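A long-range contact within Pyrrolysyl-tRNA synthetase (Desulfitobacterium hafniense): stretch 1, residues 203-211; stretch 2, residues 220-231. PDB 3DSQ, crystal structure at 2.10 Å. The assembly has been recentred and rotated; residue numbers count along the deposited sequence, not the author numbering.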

# COMPACT_ATOMS: atom_id res chain seq x y z
N GLY B 203 10.93 -8.86 -14.84
CA GLY B 203 12.04 -9.78 -15.00
C GLY B 203 11.63 -11.23 -15.21
O GLY B 203 12.31 -12.15 -14.75
N ILE B 204 10.51 -11.44 -15.88
CA ILE B 204 10.05 -12.79 -16.16
C ILE B 204 9.99 -12.91 -17.68
O ILE B 204 9.24 -12.20 -18.35
CB ILE B 204 8.67 -13.04 -15.52
CG1 ILE B 204 8.83 -13.09 -14.00
CG2 ILE B 204 8.05 -14.32 -16.06
CD1 ILE B 204 7.57 -13.41 -13.23
N ARG B 205 10.81 -13.81 -18.23
CA ARG B 205 10.87 -13.97 -19.68
C ARG B 205 10.34 -15.31 -20.21
O ARG B 205 10.37 -15.56 -21.41
CB ARG B 205 12.32 -13.76 -20.15
CG ARG B 205 13.01 -12.57 -19.48
CD ARG B 205 14.25 -12.13 -20.25
NE ARG B 205 13.91 -11.36 -21.44
CZ ARG B 205 14.76 -11.07 -22.42
NH1 ARG B 205 16.02 -11.50 -22.36
NH2 ARG B 205 14.36 -10.35 -23.47
N GLU B 206 9.85 -16.15 -19.30
CA GLU B 206 9.29 -17.45 -19.68
C GLU B 206 7.84 -17.53 -19.23
O GLU B 206 7.56 -17.62 -18.03
CB GLU B 206 10.07 -18.59 -19.02
CG GLU B 206 11.55 -18.65 -19.35
CD GLU B 206 12.20 -19.94 -18.87
OE1 GLU B 206 12.03 -20.28 -17.68
OE2 GLU B 206 12.86 -20.62 -19.68
N PHE B 207 6.91 -17.51 -20.18
CA PHE B 207 5.49 -17.60 -19.85
C PHE B 207 4.64 -17.89 -21.08
O PHE B 207 5.08 -17.68 -22.21
CB PHE B 207 5.03 -16.28 -19.21
CG PHE B 207 5.11 -15.11 -20.14
CD1 PHE B 207 4.03 -14.76 -20.94
CD2 PHE B 207 6.28 -14.37 -20.25
CE1 PHE B 207 4.11 -13.70 -21.83
CE2 PHE B 207 6.37 -13.30 -21.13
CZ PHE B 207 5.28 -12.97 -21.93
N GLU B 208 3.43 -18.37 -20.85
CA GLU B 208 2.51 -18.68 -21.94
C GLU B 208 1.14 -18.03 -21.71
O GLU B 208 0.74 -17.78 -20.57
CB GLU B 208 2.34 -20.20 -22.07
CG GLU B 208 1.64 -20.87 -20.89
CD GLU B 208 1.44 -22.36 -21.08
OE1 GLU B 208 0.90 -22.76 -22.14
OE2 GLU B 208 1.83 -23.14 -20.18
N LEU B 209 0.44 -17.76 -22.80
CA LEU B 209 -0.87 -17.13 -22.72
C LEU B 209 -1.96 -18.18 -22.96
O LEU B 209 -2.00 -18.82 -24.01
CB LEU B 209 -0.97 -16.02 -23.76
CG LEU B 209 0.21 -15.05 -23.71
CD1 LEU B 209 0.15 -14.08 -24.88
CD2 LEU B 209 0.20 -14.29 -22.39
N VAL B 210 -2.83 -18.36 -21.98
CA VAL B 210 -3.90 -19.34 -22.09
C VAL B 210 -5.26 -18.66 -22.24
O VAL B 210 -5.73 -18.00 -21.31
CB VAL B 210 -3.94 -20.25 -20.85
CG1 VAL B 210 -5.09 -21.24 -20.96
CG2 VAL B 210 -2.61 -20.99 -20.72
N THR B 211 -5.87 -18.83 -23.40
CA THR B 211 -7.18 -18.23 -23.66
C THR B 211 -8.32 -19.24 -23.54
O THR B 211 -8.23 -20.36 -24.05
CB THR B 211 -7.23 -17.60 -25.07
OG1 THR B 211 -7.20 -18.64 -26.05
CG2 THR B 211 -6.04 -16.68 -25.28
N THR B 220 -11.47 -15.08 -21.65
CA THR B 220 -10.45 -14.81 -20.64
C THR B 220 -9.07 -15.24 -21.12
O THR B 220 -8.94 -16.22 -21.86
CB THR B 220 -10.76 -15.56 -19.32
OG1 THR B 220 -10.71 -16.97 -19.56
CG2 THR B 220 -12.14 -15.18 -18.79
N VAL B 221 -8.05 -14.50 -20.71
CA VAL B 221 -6.67 -14.81 -21.07
C VAL B 221 -5.84 -14.97 -19.80
O VAL B 221 -5.51 -13.99 -19.14
CB VAL B 221 -6.05 -13.68 -21.94
CG1 VAL B 221 -4.57 -13.96 -22.17
CG2 VAL B 221 -6.77 -13.60 -23.26
N ASP B 222 -5.52 -16.21 -19.46
CA ASP B 222 -4.74 -16.51 -18.26
C ASP B 222 -3.26 -16.67 -18.57
O ASP B 222 -2.86 -17.61 -19.26
CB ASP B 222 -5.27 -17.78 -17.60
CG ASP B 222 -6.67 -17.61 -17.07
OD1 ASP B 222 -7.29 -18.62 -16.65
OD2 ASP B 222 -7.17 -16.47 -17.05
N VAL B 223 -2.44 -15.75 -18.07
CA VAL B 223 -1.00 -15.80 -18.28
C VAL B 223 -0.38 -16.79 -17.30
O VAL B 223 -0.73 -16.81 -16.12
CB VAL B 223 -0.35 -14.41 -18.07
CG1 VAL B 223 1.11 -14.47 -18.46
CG2 VAL B 223 -1.09 -13.37 -18.90
N MET B 224 0.54 -17.62 -17.80
CA MET B 224 1.17 -18.62 -16.94
C MET B 224 2.57 -19.07 -17.35
O MET B 224 3.01 -18.87 -18.48
CB MET B 224 0.29 -19.87 -16.88
CG MET B 224 -1.18 -19.61 -16.65
SD MET B 224 -2.02 -21.12 -16.20
CE MET B 224 -1.82 -22.06 -17.70
N LYS B 225 3.26 -19.68 -16.40
CA LYS B 225 4.59 -20.22 -16.61
C LYS B 225 4.39 -21.68 -16.23
O LYS B 225 4.23 -22.00 -15.05
CB LYS B 225 5.60 -19.56 -15.68
CG LYS B 225 7.05 -19.97 -15.94
CD LYS B 225 7.99 -19.28 -14.97
CE LYS B 225 9.43 -19.75 -15.16
NZ LYS B 225 10.36 -19.08 -14.21
N GLY B 226 4.38 -22.56 -17.22
CA GLY B 226 4.16 -23.97 -16.94
C GLY B 226 2.76 -24.09 -16.34
O GLY B 226 1.81 -23.51 -16.87
N ASP B 227 2.64 -24.81 -15.23
CA ASP B 227 1.36 -24.99 -14.56
C ASP B 227 1.20 -23.89 -13.50
O ASP B 227 0.49 -24.05 -12.51
CB ASP B 227 1.31 -26.38 -13.89
CG ASP B 227 -0.06 -26.71 -13.31
OD1 ASP B 227 -0.44 -26.12 -12.28
OD2 ASP B 227 -0.76 -27.58 -13.88
N LEU B 228 1.86 -22.76 -13.72
CA LEU B 228 1.79 -21.66 -12.77
C LEU B 228 1.09 -20.43 -13.32
O LEU B 228 1.54 -19.84 -14.30
CB LEU B 228 3.21 -21.28 -12.33
CG LEU B 228 4.04 -22.39 -11.67
CD1 LEU B 228 5.45 -21.89 -11.42
CD2 LEU B 228 3.37 -22.82 -10.37
N GLU B 229 -0.01 -20.04 -12.68
CA GLU B 229 -0.75 -18.86 -13.11
C GLU B 229 -0.08 -17.60 -12.59
O GLU B 229 0.18 -17.48 -11.39
CB GLU B 229 -2.19 -18.88 -12.60
CG GLU B 229 -2.98 -17.64 -13.02
CD GLU B 229 -4.39 -17.62 -12.45
OE1 GLU B 229 -4.53 -17.69 -11.21
OE2 GLU B 229 -5.35 -17.53 -13.25
N LEU B 230 0.20 -16.67 -13.49
CA LEU B 230 0.83 -15.41 -13.12
C LEU B 230 -0.14 -14.24 -13.19
O LEU B 230 0.10 -13.19 -12.59
CB LEU B 230 2.03 -15.15 -14.04
CG LEU B 230 3.35 -15.84 -13.65
CD1 LEU B 230 3.11 -17.30 -13.28
CD2 LEU B 230 4.33 -15.72 -14.80
N ALA B 231 -1.23 -14.42 -13.92
CA ALA B 231 -2.21 -13.35 -14.08
C ALA B 231 -3.46 -13.78 -14.84
O ALA B 231 -3.43 -14.73 -15.62
CB ALA B 231 -1.57 -12.16 -14.78
O HOH W 1 11.42 -16.80 -16.52

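Strand 208-211 lies antiparallel to strand 220-225, and backbone hydrogen bonds at two residue pairs fix the register. Glu208 and Met224 bond reciprocally, with Glu208 N to Met224 O at a very short 2.5 Å and Met224 N to Glu208 O at 2.8 Å. Two residues along, Val210 N reaches Asp222 O at 2.8 Å and Asp222 N reaches Val210 O at 2.6 Å. Between and beyond these pairs, CA-H groups face carbonyls: Val223 CA is 3.5 Å from Glu208 O, and Thr211 CA 3.2 Å from Thr220 O. Together the stretches bury 641 Å².

The alternation of the strands sorts the side chains onto two faces. Leu209, Thr211, Val221 and Val223 share one. Leu209 adopts an mt rotamer, which places CD2 3.8 Å from Val223 CG2, while its CB lies 4.4 Å from Val221 CG1. Both valines have chi1 near t and are buried; their compact, branched side chains suit extended backbone and present methyl groups to the neighbouring strand. Thr211, with chi1 at p, sets CG2 3.8 Å from Val221 CG2, so this exposed residue meets the valine through its methyl.

On the face carrying Glu208, Val210, Asp222 and Met224, the main apolar contact runs diagonally. The mtm conformation of Met224 brings CE to 3.3 Å from Val210 CG2, a tight approach; the long, unbranched side chain spans the distance to a residue that is not its register partner. Val210 is t and has the largest area covered by the other stretch. Asp222 pairs with it, CB to CB at 4.3 Å; the residue is partly exposed, a setting that suits a charged side chain, and its chi1 is m.

Before the strand, Phe207 takes chi1 at p, with chi2 at 90°. Its ring leads away from stretch 2 at its end, yet CD1 remains 3.8 Å from Val223 CG1, extending the apolar contacts past Leu209. Lys225 is fully extended, t at all four chi angles, and runs alongside Glu206: its CG is 3.2 Å from Glu206 O and its CE 3.7 Å from Glu206 OE1. Its NZ stops 4.0 Å from Glu206 OE1, opposite charges near each other but beyond a salt bridge. Water 1 accepts weak hydrogen bonds from Glu206 N (3.3 Å) and Lys225 NZ (3.4 Å), joining the stretches at this exposed margin.

The type II' turn from Lys225 to Leu228 places Gly226 at phi 62°, a value that favours glycine. It returns the chain so that buried Leu230 meets buried Ile204, with Leu230 CD2 4.2 Å from Ile204 CG2.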